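Local coordinates for putative exported protein (PDB 3IEE) that is of unknown function but, as an all-helical and probably lipid-anchored exported protein, may serve in the cell envelope of Bacteroides fragilis, at residues 171-182 / 230-240. Sequence-based numbering, arbitrary orientation. Where two conformers were deposited one is given.
Sequences QIMSVRKMSSTM and YQAFLSQVETF. With EDO (1,2-ethanediol), chain B; EDO (1,2-ethanediol), chain H.
Tyr230, Phe233 and Phe240 of helix 224-247 dock on helix 169-189 within a bundle of helices in the DUF3829-like C-terminal domain. The two segments run in the same sense, inclined by 27°, and their axes come no closer than 11.1 Å, a gap bridged by large side chains. At one end the Tyr230 ring is gripped at its hydroxyl and on both faces. Its OH donates to Ser174 OG at 2.7 Å, and Ser174 OG in turn donates to Gln171 O, so the two hydroxyls form a directed chain ending on a carbonyl that also accepts from Val175 N. Gln171 CG lies over one ring face, 3.9 Å from the centroid of Tyr230 and 15° off the normal, a CH-pi contact; Leu234 CG of the same helix lies toward the rim of the other face, and Val175 CG2 meets the edge in plane. One turn on, Phe233 is a knob in the hole formed by Val175, Met178, Ser179 and Met182. Val175 CG1 makes a CH-pi contact over its ring, 4.1 Å from the Phe233 centroid, while Val237 CG2 backs the opposite face and Met178 CE comes up at the edge. The selenomethionine Met182 reaches two of the rings, Phe233 and Phe240: with its chain turned about the CG-SE bond (chi3 -77°), CE lies 3.7 Å from Phe233 CE1 while SE rides over the face of Phe240, 4.0 Å from that ring's centroid, as a Met-aromatic contact. Met182 CG lies over the same Phe240 face, 3.6 Å from Phe240 CE1, a CH-pi contact. Leu207 of helix 197-215 and Phe265 of helix 255-268 also touch Met182, which places this end in the interior between four helices. Knob-into-hole insertion of Phe233, with CH-pi contacts on all three rings, is characteristic of helix-bundle core packing.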
# COMPACT_ATOMS: atom_id res chain seq x y z
N GLN A 171 -6.37 8.24 20.48
CA GLN A 171 -5.78 9.18 19.53
C GLN A 171 -4.65 8.50 18.74
O GLN A 171 -4.59 8.55 17.50
CB GLN A 171 -5.28 10.45 20.26
CG GLN A 171 -6.40 11.31 20.89
CD GLN A 171 -7.03 10.76 22.14
OE1 GLN A 171 -6.50 9.81 22.75
NE2 GLN A 171 -8.13 11.38 22.60
N ILE A 172 -3.76 7.82 19.45
CA ILE A 172 -2.65 7.08 18.81
C ILE A 172 -3.18 6.06 17.77
O ILE A 172 -2.71 6.00 16.62
CB ILE A 172 -1.75 6.39 19.89
CG1 ILE A 172 -1.07 7.43 20.79
CG2 ILE A 172 -0.66 5.52 19.20
CD1 ILE A 172 -0.51 6.84 22.12
N MSE A 173 -4.18 5.28 18.17
CA MSE A 173 -4.78 4.30 17.30
C MSE A 173 -5.45 4.90 16.06
O MSE A 173 -5.27 4.38 14.93
CB MSE A 173 -5.70 3.37 18.10
CG MSE A 173 -4.89 2.48 19.08
SE MSE A 173 -6.07 1.28 20.08
CE MSE A 173 -6.61 0.14 18.61
N SER A 174 -6.12 6.06 16.25
CA SER A 174 -6.73 6.77 15.14
C SER A 174 -5.67 7.22 14.14
O SER A 174 -5.91 7.11 12.94
CB SER A 174 -7.51 8.01 15.59
OG SER A 174 -6.65 9.00 16.11
N VAL A 175 -4.55 7.77 14.60
CA VAL A 175 -3.50 8.17 13.68
C VAL A 175 -2.95 6.98 12.89
O VAL A 175 -2.75 7.06 11.66
CB VAL A 175 -2.31 8.87 14.43
CG1 VAL A 175 -1.13 9.15 13.46
CG2 VAL A 175 -2.78 10.17 15.16
N ARG A 176 -2.70 5.86 13.58
CA ARG A 176 -2.17 4.69 12.91
C ARG A 176 -3.17 4.14 11.90
O ARG A 176 -2.80 3.83 10.81
CB ARG A 176 -1.75 3.62 13.92
CG ARG A 176 -0.67 4.09 14.90
CD ARG A 176 -0.43 3.09 16.04
NE ARG A 176 0.14 1.79 15.56
CZ ARG A 176 1.45 1.50 15.45
NH1 ARG A 176 2.37 2.39 15.72
NH2 ARG A 176 1.85 0.30 15.05
N LYS A 177 -4.44 4.15 12.24
CA LYS A 177 -5.48 3.61 11.37
C LYS A 177 -5.63 4.49 10.13
O LYS A 177 -5.60 4.01 8.98
CB LYS A 177 -6.82 3.51 12.10
CG LYS A 177 -7.91 2.91 11.24
CD LYS A 177 -7.63 1.48 10.89
CE LYS A 177 -8.85 0.79 10.26
NZ LYS A 177 -9.81 0.39 11.33
N MSE A 178 -5.77 5.79 10.34
CA MSE A 178 -5.94 6.69 9.20
C MSE A 178 -4.72 6.80 8.30
O MSE A 178 -4.82 6.94 7.08
CB MSE A 178 -6.34 8.05 9.71
CG MSE A 178 -7.77 7.98 10.24
SE MSE A 178 -8.53 9.77 10.64
CE MSE A 178 -7.89 9.90 12.35
N SER A 179 -3.54 6.70 8.90
CA SER A 179 -2.32 6.71 8.08
C SER A 179 -2.30 5.48 7.14
O SER A 179 -1.92 5.56 5.96
CB SER A 179 -1.11 6.72 8.99
OG SER A 179 -1.03 7.95 9.70
N SER A 180 -2.72 4.32 7.65
CA SER A 180 -2.84 3.11 6.80
C SER A 180 -3.87 3.30 5.68
O SER A 180 -3.64 2.91 4.53
CB SER A 180 -3.21 1.87 7.63
OG SER A 180 -2.15 1.56 8.53
N THR A 181 -5.00 3.92 5.99
CA THR A 181 -6.03 4.12 5.01
C THR A 181 -5.53 5.08 3.94
O THR A 181 -5.80 4.84 2.73
CB THR A 181 -7.37 4.63 5.64
OG1 THR A 181 -7.74 3.84 6.79
CG2 THR A 181 -8.52 4.54 4.62
N MSE A 182 -4.87 6.18 4.32
CA MSE A 182 -4.29 7.10 3.32
C MSE A 182 -3.29 6.39 2.40
O MSE A 182 -3.31 6.60 1.18
CB MSE A 182 -3.67 8.32 3.98
CG MSE A 182 -4.75 9.26 4.58
SE MSE A 182 -3.96 10.94 5.19
CE MSE A 182 -3.18 10.29 6.86
N TYR A 230 -2.20 16.30 17.31
CA TYR A 230 -3.32 15.43 16.89
C TYR A 230 -4.32 16.21 16.04
O TYR A 230 -4.67 15.81 14.93
CB TYR A 230 -3.97 14.80 18.10
CG TYR A 230 -5.06 13.84 17.71
CD1 TYR A 230 -4.79 12.68 16.95
CD2 TYR A 230 -6.36 14.07 18.10
CE1 TYR A 230 -5.79 11.85 16.58
CE2 TYR A 230 -7.38 13.22 17.75
CZ TYR A 230 -7.10 12.11 17.02
OH TYR A 230 -8.09 11.26 16.67
N GLN A 231 -4.74 17.37 16.51
CA GLN A 231 -5.73 18.16 15.75
C GLN A 231 -5.14 18.70 14.42
O GLN A 231 -5.85 18.77 13.44
CB GLN A 231 -6.34 19.25 16.62
CG GLN A 231 -7.07 18.69 17.83
CD GLN A 231 -7.96 19.73 18.47
OE1 GLN A 231 -7.70 20.95 18.34
NE2 GLN A 231 -8.99 19.26 19.18
N ALA A 232 -3.83 19.01 14.37
CA ALA A 232 -3.17 19.34 13.09
C ALA A 232 -3.23 18.16 12.11
O ALA A 232 -3.54 18.34 10.92
CB ALA A 232 -1.70 19.76 13.34
N PHE A 233 -3.01 16.95 12.63
CA PHE A 233 -3.11 15.73 11.82
C PHE A 233 -4.52 15.60 11.26
O PHE A 233 -4.70 15.40 10.05
CB PHE A 233 -2.75 14.49 12.65
CG PHE A 233 -3.00 13.18 11.94
CD1 PHE A 233 -2.13 12.74 10.94
CD2 PHE A 233 -4.10 12.39 12.28
CE1 PHE A 233 -2.36 11.55 10.28
CE2 PHE A 233 -4.30 11.22 11.64
CZ PHE A 233 -3.43 10.79 10.65
N LEU A 234 -5.54 15.76 12.13
CA LEU A 234 -6.93 15.64 11.67
C LEU A 234 -7.27 16.64 10.55
O LEU A 234 -7.98 16.33 9.61
CB LEU A 234 -7.89 15.84 12.84
CG LEU A 234 -7.92 14.81 13.95
CD1 LEU A 234 -9.10 15.02 14.90
CD2 LEU A 234 -7.91 13.42 13.36
N SER A 235 -6.78 17.87 10.72
CA SER A 235 -6.98 18.91 9.71
C SER A 235 -6.35 18.51 8.38
O SER A 235 -6.95 18.69 7.30
CB SER A 235 -6.44 20.25 10.23
OG SER A 235 -6.68 21.30 9.29
N GLN A 236 -5.19 17.89 8.45
CA GLN A 236 -4.49 17.44 7.26
C GLN A 236 -5.16 16.24 6.58
O GLN A 236 -5.15 16.11 5.34
CB GLN A 236 -3.05 17.13 7.61
CG GLN A 236 -2.37 18.43 7.93
CD GLN A 236 -0.95 18.25 8.31
OE1 GLN A 236 -0.19 17.64 7.55
NE2 GLN A 236 -0.55 18.78 9.46
N VAL A 237 -5.73 15.38 7.39
CA VAL A 237 -6.52 14.27 6.85
C VAL A 237 -7.70 14.81 6.06
O VAL A 237 -8.00 14.37 4.95
CB VAL A 237 -6.99 13.28 7.93
CG1 VAL A 237 -7.95 12.25 7.29
CG2 VAL A 237 -5.79 12.67 8.67
N GLU A 238 -8.39 15.78 6.61
CA GLU A 238 -9.50 16.41 5.94
C GLU A 238 -9.07 17.05 4.60
O GLU A 238 -9.74 16.89 3.58
CB GLU A 238 -10.17 17.38 6.89
CG GLU A 238 -11.43 18.00 6.28
CD GLU A 238 -12.44 18.46 7.29
OE1 GLU A 238 -12.32 18.17 8.47
OE2 GLU A 238 -13.38 19.16 6.86
N THR A 239 -7.93 17.74 4.61
CA THR A 239 -7.36 18.29 3.37
C THR A 239 -7.09 17.20 2.34
O THR A 239 -7.35 17.36 1.13
CB THR A 239 -6.06 19.04 3.71
OG1 THR A 239 -6.43 20.14 4.55
CG2 THR A 239 -5.30 19.54 2.47
N PHE A 240 -6.56 16.10 2.82
CA PHE A 240 -6.26 14.95 1.96
C PHE A 240 -7.53 14.38 1.31
O PHE A 240 -7.59 14.13 0.11
CB PHE A 240 -5.54 13.89 2.77
CG PHE A 240 -5.21 12.66 2.00
CD1 PHE A 240 -6.08 11.56 1.96
CD2 PHE A 240 -4.00 12.56 1.37
CE1 PHE A 240 -5.73 10.37 1.25
CE2 PHE A 240 -3.66 11.41 0.68
CZ PHE A 240 -4.49 10.32 0.63
C1 EDO B . -0.54 -0.05 12.06
O1 EDO B . 0.49 0.86 12.42
C2 EDO B . -0.33 -1.42 12.71
O2 EDO B . -0.26 -1.43 14.14
C1 EDO H . -0.68 0.28 3.85
O1 EDO H . -2.09 0.43 3.56
C2 EDO H . -0.29 0.82 5.23
O2 EDO H . -0.78 -0.05 6.30